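Local coordinates for amide synthase (PDB 1L5A), which forms amide bonds as a stand-alone nonribosomal peptide synthetase condensation enzyme, probably with acid-ammonia (or amide) ligase activity, in making the siderophore vibriobactin, at residues A[26-31]-A[115-120]; A[72-77]-A[109-114]; A[91-96]-A[121-126]; A[139-144]-A[342-347]. One frame throughout, in Å; residues are numbered along the deposited sequence.

Contact 1: residues A[26-31]-A[115-120]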
# COMPACT_ATOMS: atom_id res chain seq x y z
N SER A 26 11.38 -11.78 -34.86
CA SER A 26 11.69 -13.05 -35.47
C SER A 26 12.78 -13.63 -34.60
O SER A 26 13.69 -12.91 -34.14
CB SER A 26 12.18 -12.89 -36.91
OG SER A 26 13.46 -12.31 -36.96
N LEU A 27 12.67 -14.92 -34.33
CA LEU A 27 13.65 -15.62 -33.53
C LEU A 27 14.30 -16.65 -34.43
O LEU A 27 13.61 -17.40 -35.14
CB LEU A 27 12.98 -16.29 -32.33
CG LEU A 27 12.32 -15.36 -31.30
CD1 LEU A 27 11.74 -16.18 -30.16
CD2 LEU A 27 13.35 -14.35 -30.78
N ARG A 28 15.62 -16.67 -34.46
CA ARG A 28 16.30 -17.64 -35.29
C ARG A 28 17.10 -18.49 -34.35
O ARG A 28 17.98 -18.01 -33.63
CB ARG A 28 17.21 -16.97 -36.32
CG ARG A 28 17.53 -17.89 -37.52
CD ARG A 28 18.32 -17.17 -38.60
NE ARG A 28 19.70 -16.90 -38.21
CZ ARG A 28 20.69 -17.77 -38.38
NH1 ARG A 28 20.46 -18.95 -38.94
NH2 ARG A 28 21.92 -17.45 -37.98
N LEU A 29 16.74 -19.77 -34.33
CA LEU A 29 17.41 -20.70 -33.46
C LEU A 29 18.30 -21.61 -34.28
O LEU A 29 17.86 -22.27 -35.22
CB LEU A 29 16.37 -21.52 -32.69
CG LEU A 29 15.26 -20.69 -32.03
CD1 LEU A 29 14.54 -21.57 -31.00
CD2 LEU A 29 15.86 -19.44 -31.36
N THR A 30 19.56 -21.61 -33.92
CA THR A 30 20.55 -22.42 -34.59
C THR A 30 21.00 -23.46 -33.57
O THR A 30 21.55 -23.10 -32.52
CB THR A 30 21.72 -21.52 -35.06
OG1 THR A 30 21.22 -20.61 -36.04
CG2 THR A 30 22.86 -22.34 -35.66
N GLY A 31 20.72 -24.73 -33.86
CA GLY A 31 21.08 -25.79 -32.93
C GLY A 31 20.17 -27.02 -32.97
O GLY A 31 19.13 -27.00 -33.61
N HIS A 115 17.62 -29.26 -39.86
CA HIS A 115 17.49 -29.90 -38.55
C HIS A 115 18.11 -29.06 -37.44
O HIS A 115 17.79 -29.23 -36.27
CB HIS A 115 18.11 -31.31 -38.57
CG HIS A 115 19.60 -31.31 -38.65
ND1 HIS A 115 20.29 -30.82 -39.74
CD2 HIS A 115 20.55 -31.76 -37.78
CE1 HIS A 115 21.59 -30.97 -39.55
NE2 HIS A 115 21.77 -31.54 -38.37
N SER A 116 18.99 -28.13 -37.79
CA SER A 116 19.65 -27.29 -36.79
C SER A 116 19.28 -25.80 -36.92
O SER A 116 19.88 -24.94 -36.26
CB SER A 116 21.16 -27.43 -36.93
OG SER A 116 21.54 -27.05 -38.25
N GLU A 117 18.29 -25.52 -37.75
CA GLU A 117 17.88 -24.15 -37.98
C GLU A 117 16.36 -23.97 -37.93
O GLU A 117 15.63 -24.59 -38.72
CB GLU A 117 18.41 -23.66 -39.35
CG GLU A 117 19.94 -23.62 -39.50
CD GLU A 117 20.66 -22.73 -38.46
OE1 GLU A 117 20.08 -21.75 -37.93
OE2 GLU A 117 21.86 -22.99 -38.19
N HIS A 118 15.90 -23.12 -37.02
CA HIS A 118 14.47 -22.83 -36.90
C HIS A 118 14.20 -21.33 -36.89
O HIS A 118 15.01 -20.53 -36.39
CB HIS A 118 13.88 -23.43 -35.60
CG HIS A 118 13.75 -24.92 -35.62
ND1 HIS A 118 14.83 -25.76 -35.44
CD2 HIS A 118 12.68 -25.72 -35.84
CE1 HIS A 118 14.42 -27.02 -35.56
NE2 HIS A 118 13.12 -27.01 -35.80
N LEU A 119 13.06 -20.95 -37.45
CA LEU A 119 12.69 -19.55 -37.51
C LEU A 119 11.30 -19.35 -36.93
O LEU A 119 10.33 -19.91 -37.43
CB LEU A 119 12.69 -19.04 -38.95
CG LEU A 119 12.57 -17.53 -39.06
CD1 LEU A 119 13.73 -16.90 -38.32
CD2 LEU A 119 12.57 -17.11 -40.52
N ILE A 120 11.22 -18.56 -35.86
CA ILE A 120 9.95 -18.25 -35.21
C ILE A 120 9.60 -16.80 -35.47
O ILE A 120 10.41 -15.89 -35.25
CB ILE A 120 10.04 -18.41 -33.69
CG1 ILE A 120 10.21 -19.88 -33.33
CG2 ILE A 120 8.78 -17.86 -33.06
CD1 ILE A 120 10.75 -20.07 -31.94
O HOH W 1 17.36 -25.04 -34.25
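R28 sets CG anti to its backbone N (chi1 -159°), while E117 sets CG anti to its own carbonyl carbon (chi1 -62°); each chain bends once more, R28 at chi3 and E117 at chi2. With these bends, guanidinium and carboxylate meet on the same face of an antiparallel strand pair. The two strands, 22-30 and 117-125, are neighbours in the five-stranded mixed sheet, built mostly from the N-terminal half of the condensation-domain fold, with strand 348-356 added at its edge.

NH1 of R28 lies 3.0 Å from OE1 of E117 in a salt bridge, with the two flat groups turned only 17° apart. T30 lies alongside E117 and its OG1 donates to the same OE1, so this oxygen takes two partners. The modelled length of the T30 bond is too short to be relied on. NE of R28 also forms a weak, long ion pair with E350 on the other neighbouring strand.

The backbones join at the hydrogen-bonded pairs L27-I120 and L29-H118. I120 N donates to L27 O at 2.8 Å, and H118 N to L29 O at 2.8 Å. G31 N reaches S116 O where the strands run out.

The opposite face is mainly apolar. CB of L27 lies 3.9 Å from CB of I120, and the CD1 methyls of L29 and I120 are 4.2 Å apart. L141 of helix 131-150 covers L27 and I120. H118 shares this face. Its NE2 bonds to T35 OG1. H118 ND1 lies 2.9 Å from a water in its ring plane; that water donates to L29 O and G31 O.

Contact 2: residues A[72-77]-A[109-114]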
# COMPACT_ATOMS: atom_id res chain seq x y z
N ASP A 72 0.99 -21.47 -37.15
CA ASP A 72 1.25 -21.95 -38.49
C ASP A 72 2.68 -22.48 -38.57
O ASP A 72 3.65 -21.72 -38.51
CB ASP A 72 0.99 -20.81 -39.49
CG ASP A 72 1.40 -21.16 -40.93
OD1 ASP A 72 1.03 -22.26 -41.42
OD2 ASP A 72 2.09 -20.33 -41.59
N TYR A 73 2.79 -23.81 -38.68
CA TYR A 73 4.10 -24.47 -38.78
C TYR A 73 4.40 -25.03 -40.18
O TYR A 73 3.52 -25.54 -40.86
CB TYR A 73 4.19 -25.63 -37.80
CG TYR A 73 5.40 -26.50 -38.02
CD1 TYR A 73 6.67 -26.03 -37.75
CD2 TYR A 73 5.27 -27.79 -38.51
CE1 TYR A 73 7.80 -26.83 -37.95
CE2 TYR A 73 6.40 -28.60 -38.72
CZ TYR A 73 7.65 -28.12 -38.43
OH TYR A 73 8.76 -28.92 -38.58
N GLN A 74 5.66 -24.96 -40.59
CA GLN A 74 6.05 -25.51 -41.87
C GLN A 74 7.45 -26.07 -41.81
O GLN A 74 8.39 -25.41 -41.36
CB GLN A 74 5.95 -24.45 -42.98
CG GLN A 74 4.52 -24.11 -43.41
CD GLN A 74 4.45 -22.97 -44.42
OE1 GLN A 74 5.09 -23.01 -45.48
NE2 GLN A 74 3.67 -21.94 -44.10
N ASP A 75 7.58 -27.33 -42.23
CA ASP A 75 8.88 -28.00 -42.29
C ASP A 75 9.36 -27.66 -43.71
O ASP A 75 8.75 -28.10 -44.69
CB ASP A 75 8.72 -29.52 -42.16
CG ASP A 75 10.04 -30.22 -41.99
OD1 ASP A 75 11.02 -29.77 -42.61
OD2 ASP A 75 10.10 -31.22 -41.24
N LEU A 76 10.42 -26.88 -43.81
CA LEU A 76 10.91 -26.48 -45.11
C LEU A 76 12.25 -27.10 -45.41
O LEU A 76 12.81 -26.86 -46.47
CB LEU A 76 11.06 -24.97 -45.18
CG LEU A 76 9.78 -24.16 -45.08
CD1 LEU A 76 10.12 -22.67 -45.17
CD2 LEU A 76 8.85 -24.54 -46.20
N SER A 77 12.75 -27.90 -44.46
CA SER A 77 14.05 -28.56 -44.62
C SER A 77 14.18 -29.34 -45.92
O SER A 77 15.28 -29.71 -46.34
CB SER A 77 14.35 -29.47 -43.42
OG SER A 77 13.31 -30.42 -43.19
N GLN A 109 4.11 -17.92 -36.68
CA GLN A 109 4.58 -18.82 -37.71
C GLN A 109 5.88 -19.47 -37.26
O GLN A 109 6.71 -18.82 -36.65
CB GLN A 109 4.80 -18.01 -39.00
CG GLN A 109 3.58 -17.24 -39.53
CD GLN A 109 3.97 -16.17 -40.59
OE1 GLN A 109 5.04 -16.25 -41.23
NE2 GLN A 109 3.10 -15.17 -40.78
N VAL A 110 6.06 -20.76 -37.55
CA VAL A 110 7.29 -21.45 -37.20
C VAL A 110 7.84 -22.17 -38.42
O VAL A 110 7.10 -22.79 -39.16
CB VAL A 110 7.07 -22.52 -36.10
CG1 VAL A 110 8.41 -23.12 -35.70
CG2 VAL A 110 6.39 -21.91 -34.89
N TYR A 111 9.16 -22.11 -38.60
CA TYR A 111 9.77 -22.77 -39.75
C TYR A 111 10.97 -23.61 -39.40
O TYR A 111 11.92 -23.14 -38.78
CB TYR A 111 10.24 -21.76 -40.80
CG TYR A 111 9.18 -20.83 -41.30
CD1 TYR A 111 9.02 -19.56 -40.73
CD2 TYR A 111 8.30 -21.23 -42.30
CE1 TYR A 111 8.00 -18.71 -41.15
CE2 TYR A 111 7.28 -20.39 -42.73
CZ TYR A 111 7.13 -19.13 -42.15
OH TYR A 111 6.08 -18.33 -42.51
N ARG A 112 10.94 -24.86 -39.83
CA ARG A 112 12.07 -25.73 -39.63
C ARG A 112 12.81 -25.56 -40.97
O ARG A 112 12.35 -26.02 -42.01
CB ARG A 112 11.62 -27.19 -39.43
CG ARG A 112 12.77 -28.19 -39.25
CD ARG A 112 12.25 -29.57 -38.87
NE ARG A 112 13.18 -30.64 -39.23
CZ ARG A 112 14.02 -31.25 -38.40
NH1 ARG A 112 14.06 -30.92 -37.11
NH2 ARG A 112 14.84 -32.18 -38.87
N LEU A 113 13.93 -24.85 -40.94
CA LEU A 113 14.70 -24.61 -42.15
C LEU A 113 15.60 -25.80 -42.43
O LEU A 113 15.74 -26.23 -43.57
CB LEU A 113 15.54 -23.35 -41.97
CG LEU A 113 14.71 -22.09 -41.65
CD1 LEU A 113 15.63 -20.94 -41.26
CD2 LEU A 113 13.87 -21.74 -42.86
N SER A 114 16.21 -26.32 -41.38
CA SER A 114 17.08 -27.48 -41.46
C SER A 114 16.95 -28.15 -40.09
O SER A 114 16.22 -27.65 -39.23
CB SER A 114 18.51 -27.03 -41.72
OG SER A 114 19.25 -26.87 -40.52
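R112 and D75 run alongside each other on one face of the strand pair. R112 is extended from CG to NE, with CG anti to the backbone N (chi1 179°). D75 OD2 sits 3.6 Å from R112 CD and forms only a long salt bridge with NE, at 3.7 Å. The carboxylate and guanidinium planes are 66° apart. NH1 of R112 has its hydrogen bond elsewhere, to T35 OG1.

Y73 shares this face. Its CG is anti to the backbone N (chi1 170°). The ring runs alongside R112, with Y73 OH 3.4 Å from R112 CB. The ring edge meets V110, with Y73 CD1 3.9 Å from V110 CB.

On the other face Q74 CB and L76 CD1 flank CD2 of Y111 from opposite sides of its ring plane, 4.0 Å and 3.7 Å away. Y111 OH donates to Q109 OE1 from above the amide plane. Q74 NE2 bonds to Q89 of helix 82-94.

The backbones are parallel, as expected in a beta-alpha-beta unit of strand 72-75, helix 82-94 and strand 107-114. Four hydrogen bonds join them, from V110 N to D72 O through to L76 N to R112 O at 2.8 Å. D75 OD1 accepts from S77 N in an Asx turn, which ends the edge strand. The carboxylate thus has two roles: OD1 fixes the turn, and OD2 probably adds weak charge attraction to R112.

Contact 3: residues A[91-96]-A[121-126]; sequences EQDLQR and YTRAHH
D93 stands between Y121 and R123, one carboxylate oxygen for each. It sits near the end of helix 82-94, which packs on strand 117-125 in the N-terminal half of the condensation-domain fold. The strand leads into the HHxxxDG motif of the family, which H125 and H126 begin.

Y121 meets D93 at its ring edge. Its OH donates to OD1, and the carboxylate is turned 76° from the ring. R123 is met differently: its guanidinium lies nearly coplanar with the carboxylate, the planes 6° apart. NH1 of R123 forms a salt bridge and hydrogen bond with D93 OD2. Both bonds are modelled too short for their lengths to carry weight. NH2 of R123 has a weak bond to I105 O.

R96 comes tip to tip with R123 and lays its guanidinium flat over it. The centres are 3.8 Å apart and the planes differ by 9°. The charges are alike, and the D93 carboxylate probably offsets their repulsion. CD2 of L94 packs against the Y121 hydroxyl, 3.5 Å from OH. The stack is displaced toward the rim: R96 NH2 lies 3.5 Å from R123 NE, and R96 NH1 3.4 Å from R123 CD.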
# COMPACT_ATOMS: atom_id res chain seq x y z
N GLU A 91 7.25 -11.50 -44.77
CA GLU A 91 7.01 -10.18 -45.33
C GLU A 91 5.56 -10.08 -45.72
O GLU A 91 4.94 -9.03 -45.62
CB GLU A 91 7.89 -9.95 -46.56
CG GLU A 91 7.73 -8.59 -47.23
CD GLU A 91 8.08 -7.41 -46.32
OE1 GLU A 91 8.97 -7.54 -45.45
OE2 GLU A 91 7.47 -6.33 -46.50
N GLN A 92 4.99 -11.19 -46.16
CA GLN A 92 3.59 -11.17 -46.55
C GLN A 92 2.76 -10.70 -45.36
O GLN A 92 1.90 -9.83 -45.50
CB GLN A 92 3.15 -12.56 -47.00
CG GLN A 92 1.68 -12.65 -47.37
CD GLN A 92 1.30 -11.68 -48.47
OE1 GLN A 92 1.84 -11.74 -49.58
NE2 GLN A 92 0.37 -10.77 -48.16
N ASP A 93 3.01 -11.25 -44.18
CA ASP A 93 2.23 -10.85 -43.02
C ASP A 93 2.50 -9.39 -42.65
O ASP A 93 1.59 -8.66 -42.27
CB ASP A 93 2.51 -11.78 -41.84
CG ASP A 93 1.77 -11.35 -40.59
OD1 ASP A 93 2.40 -10.69 -39.74
OD2 ASP A 93 0.57 -11.68 -40.46
N LEU A 94 3.76 -8.96 -42.76
CA LEU A 94 4.09 -7.58 -42.47
C LEU A 94 3.33 -6.66 -43.43
O LEU A 94 2.90 -5.58 -43.06
CB LEU A 94 5.59 -7.34 -42.63
CG LEU A 94 6.40 -7.88 -41.46
CD1 LEU A 94 7.88 -7.67 -41.71
CD2 LEU A 94 5.96 -7.19 -40.18
N GLN A 95 3.16 -7.09 -44.67
CA GLN A 95 2.45 -6.29 -45.65
C GLN A 95 0.96 -6.57 -45.65
O GLN A 95 0.25 -6.09 -46.54
CB GLN A 95 2.99 -6.56 -47.06
CG GLN A 95 4.30 -5.86 -47.40
CD GLN A 95 4.75 -6.12 -48.83
OE1 GLN A 95 3.92 -6.24 -49.74
NE2 GLN A 95 6.07 -6.20 -49.05
N ARG A 96 0.45 -7.32 -44.68
CA ARG A 96 -0.98 -7.60 -44.70
C ARG A 96 -1.78 -6.32 -44.47
O ARG A 96 -1.24 -5.32 -43.96
CB ARG A 96 -1.37 -8.67 -43.67
CG ARG A 96 -1.85 -8.14 -42.33
CD ARG A 96 -0.72 -7.53 -41.54
NE ARG A 96 -1.16 -7.06 -40.24
CZ ARG A 96 -0.35 -6.64 -39.28
NH1 ARG A 96 0.96 -6.63 -39.49
NH2 ARG A 96 -0.84 -6.20 -38.13
N TYR A 121 8.38 -16.58 -35.93
CA TYR A 121 7.90 -15.25 -36.23
C TYR A 121 6.66 -14.97 -35.40
O TYR A 121 5.67 -15.71 -35.46
CB TYR A 121 7.57 -15.14 -37.73
CG TYR A 121 6.86 -13.87 -38.12
CD1 TYR A 121 7.52 -12.63 -38.13
CD2 TYR A 121 5.51 -13.89 -38.48
CE1 TYR A 121 6.85 -11.44 -38.50
CE2 TYR A 121 4.83 -12.72 -38.84
CZ TYR A 121 5.50 -11.50 -38.85
OH TYR A 121 4.81 -10.37 -39.23
N THR A 122 6.72 -13.89 -34.63
CA THR A 122 5.62 -13.48 -33.78
C THR A 122 5.20 -12.06 -34.14
O THR A 122 6.04 -11.18 -34.23
CB THR A 122 6.06 -13.49 -32.32
OG1 THR A 122 6.53 -14.79 -32.00
CG2 THR A 122 4.90 -13.10 -31.40
N ARG A 123 3.91 -11.84 -34.36
CA ARG A 123 3.44 -10.51 -34.68
C ARG A 123 2.16 -10.17 -33.96
O ARG A 123 1.25 -10.98 -33.85
CB ARG A 123 3.15 -10.34 -36.16
CG ARG A 123 2.25 -9.13 -36.43
CD ARG A 123 1.27 -9.41 -37.53
NE ARG A 123 -0.10 -9.48 -37.03
CZ ARG A 123 -1.11 -10.02 -37.70
NH1 ARG A 123 -0.92 -10.53 -38.91
NH2 ARG A 123 -2.32 -10.04 -37.15
N ALA A 124 2.09 -8.92 -33.51
CA ALA A 124 0.92 -8.44 -32.81
C ALA A 124 0.75 -6.97 -33.11
O ALA A 124 1.61 -6.33 -33.68
CB ALA A 124 1.09 -8.65 -31.30
N HIS A 125 -0.39 -6.42 -32.76
CA HIS A 125 -0.62 -5.00 -32.93
C HIS A 125 -0.28 -4.34 -31.59
O HIS A 125 -0.55 -4.90 -30.52
CB HIS A 125 -2.07 -4.74 -33.30
CG HIS A 125 -2.34 -3.32 -33.67
ND1 HIS A 125 -2.43 -2.32 -32.73
CD2 HIS A 125 -2.52 -2.73 -34.87
CE1 HIS A 125 -2.66 -1.17 -33.34
NE2 HIS A 125 -2.72 -1.39 -34.64
N HIS A 126 0.30 -3.16 -31.63
CA HIS A 126 0.65 -2.46 -30.40
C HIS A 126 -0.51 -2.29 -29.42
O HIS A 126 -0.30 -2.02 -28.24
CB HIS A 126 1.21 -1.09 -30.76
CG HIS A 126 2.58 -0.85 -30.23
ND1 HIS A 126 2.82 -0.49 -28.92
CD2 HIS A 126 3.79 -0.95 -30.83
CE1 HIS A 126 4.12 -0.37 -28.74
NE2 HIS A 126 4.73 -0.65 -29.88

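Contact 4: residues A[139-144]-A[342-347]; sequences QRLSQH and PHFADC
P342 packs on the helix beside Q139 and S142. P342 CA lies 3.9 Å from NE2 of Q139, whose chain bends at chi2. P342 CB is 4.2 Å from CB of S142. P342 also touches L27 of strand 22-30, and its carbonyl O accepts from T349 OG1.

H343 binds through its backbone. H343 O accepts from S142 OG at 2.8 Å, in the carbonyl plane and on a lone pair. The serine OG is anti to its own backbone N (chi1 -178°), the rotamer that puts it at this carbonyl. A water takes the N-H of H343, 2.9 Å from H343 N, and donates to Q139 OE1, with a weak bond to S142 OG as well.

This segment belongs to the loop between strands 333-337 and 348-356. Here the chain passes from the four-stranded sheet to the edge of the five-stranded one, so helix 131-150 is joined to the crossing between the two halves of the fold.

F344 comes next and turns its ring edge to L141. The side chains cross at about a right angle, with F344 CZ 3.7 Å from L141 CD2. Y145, further along the helix, meets the same ring edge-to-face, and L38 and L29 also touch it. From F344 to C347 the chain makes a type II beta turn through A345 and D346, closed by a weak bond from C347 N to F344 O.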
# COMPACT_ATOMS: atom_id res chain seq x y z
N GLN A 139 10.26 -15.00 -22.88
CA GLN A 139 10.76 -15.73 -21.74
C GLN A 139 9.85 -16.92 -21.41
O GLN A 139 10.31 -18.02 -21.08
CB GLN A 139 10.89 -14.78 -20.54
CG GLN A 139 11.96 -13.68 -20.71
CD GLN A 139 13.33 -14.24 -21.07
OE1 GLN A 139 13.86 -15.11 -20.38
NE2 GLN A 139 13.91 -13.74 -22.17
N ARG A 140 8.54 -16.71 -21.53
CA ARG A 140 7.60 -17.78 -21.27
C ARG A 140 7.84 -18.90 -22.30
O ARG A 140 7.88 -20.09 -21.96
CB ARG A 140 6.17 -17.24 -21.37
CG ARG A 140 5.11 -18.19 -20.86
CD ARG A 140 5.46 -18.71 -19.48
NE ARG A 140 4.43 -19.61 -18.98
CZ ARG A 140 4.61 -20.49 -18.00
NH1 ARG A 140 5.78 -20.61 -17.40
NH2 ARG A 140 3.61 -21.27 -17.63
N LEU A 141 8.03 -18.54 -23.57
CA LEU A 141 8.26 -19.55 -24.58
C LEU A 141 9.47 -20.36 -24.15
O LEU A 141 9.48 -21.60 -24.22
CB LEU A 141 8.52 -18.90 -25.93
CG LEU A 141 9.05 -19.84 -27.00
CD1 LEU A 141 7.96 -20.85 -27.40
CD2 LEU A 141 9.50 -19.00 -28.21
N SER A 142 10.50 -19.65 -23.71
CA SER A 142 11.71 -20.28 -23.23
C SER A 142 11.37 -21.25 -22.08
O SER A 142 11.75 -22.42 -22.11
CB SER A 142 12.65 -19.20 -22.70
OG SER A 142 13.87 -19.76 -22.26
N GLN A 143 10.65 -20.76 -21.08
CA GLN A 143 10.29 -21.57 -19.93
C GLN A 143 9.58 -22.85 -20.30
O GLN A 143 9.95 -23.94 -19.84
CB GLN A 143 9.44 -20.76 -18.95
CG GLN A 143 10.14 -19.53 -18.46
CD GLN A 143 9.30 -18.70 -17.51
OE1 GLN A 143 8.07 -18.65 -17.61
NE2 GLN A 143 9.97 -18.03 -16.57
N HIS A 144 8.54 -22.75 -21.11
CA HIS A 144 7.83 -23.96 -21.48
C HIS A 144 8.73 -24.93 -22.23
O HIS A 144 8.66 -26.14 -21.99
CB HIS A 144 6.60 -23.63 -22.31
CG HIS A 144 5.41 -23.22 -21.50
ND1 HIS A 144 4.92 -23.99 -20.46
CD2 HIS A 144 4.57 -22.17 -21.61
CE1 HIS A 144 3.83 -23.43 -19.97
NE2 HIS A 144 3.59 -22.32 -20.65
N PRO A 342 15.47 -14.75 -25.77
CA PRO A 342 15.14 -16.00 -25.06
C PRO A 342 16.13 -17.14 -25.34
O PRO A 342 16.58 -17.32 -26.48
CB PRO A 342 13.74 -16.30 -25.56
CG PRO A 342 13.77 -15.81 -26.99
CD PRO A 342 14.52 -14.49 -26.87
N HIS A 343 16.46 -17.92 -24.32
CA HIS A 343 17.39 -19.03 -24.51
C HIS A 343 16.75 -20.42 -24.71
O HIS A 343 15.66 -20.70 -24.23
CB HIS A 343 18.39 -19.10 -23.34
CG HIS A 343 19.33 -20.26 -23.42
ND1 HIS A 343 19.05 -21.49 -22.87
CD2 HIS A 343 20.52 -20.40 -24.06
CE1 HIS A 343 20.02 -22.34 -23.16
NE2 HIS A 343 20.92 -21.71 -23.89
N PHE A 344 17.45 -21.28 -25.45
CA PHE A 344 17.00 -22.65 -25.70
C PHE A 344 18.22 -23.58 -25.68
O PHE A 344 19.19 -23.38 -26.43
CB PHE A 344 16.32 -22.77 -27.06
CG PHE A 344 15.13 -21.88 -27.22
CD1 PHE A 344 15.29 -20.53 -27.54
CD2 PHE A 344 13.84 -22.38 -27.01
CE1 PHE A 344 14.19 -19.69 -27.65
CE2 PHE A 344 12.71 -21.55 -27.11
CZ PHE A 344 12.89 -20.20 -27.43
N ALA A 345 18.18 -24.58 -24.80
CA ALA A 345 19.27 -25.54 -24.64
C ALA A 345 20.02 -25.86 -25.93
O ALA A 345 19.43 -26.18 -26.96
CB ALA A 345 18.74 -26.83 -24.05
N ASP A 346 21.34 -25.76 -25.85
CA ASP A 346 22.21 -26.06 -26.97
C ASP A 346 21.93 -25.26 -28.24
O ASP A 346 22.11 -25.76 -29.34
CB ASP A 346 22.17 -27.56 -27.28
CG ASP A 346 22.39 -28.42 -26.04
OD1 ASP A 346 23.35 -28.15 -25.29
OD2 ASP A 346 21.60 -29.36 -25.81
N CYS A 347 21.48 -24.01 -28.09
CA CYS A 347 21.21 -23.18 -29.27
C CYS A 347 21.62 -21.73 -29.12
O CYS A 347 21.79 -21.21 -28.01
CB CYS A 347 19.72 -23.20 -29.65
SG CYS A 347 19.01 -24.82 -30.01
O HOH W 2 15.78 -17.06 -21.61

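How the contacts relate
From the N terminus, strand 22-30 pairs first with a distant partner: 83 residues lie between the segments of contact 1, which closes that long loop. Contact 2 falls wholly within it, closing the beta-alpha-beta unit. Contact 3 crosses both: it starts on the helix between the strands of contact 2 and ends just past contact 1 on the same strand. Strands 107-114 and 117-125 are neighbours, so L119 O probably hydrogen-bonds to Y111 N, and Q109 O to Y121 N. Contact 4 follows in series, and 197 residues lie between its segments. It ties helix 131-150 to the loop from the other sheet. It touches contact 1 where C347 packs on T30 and G31.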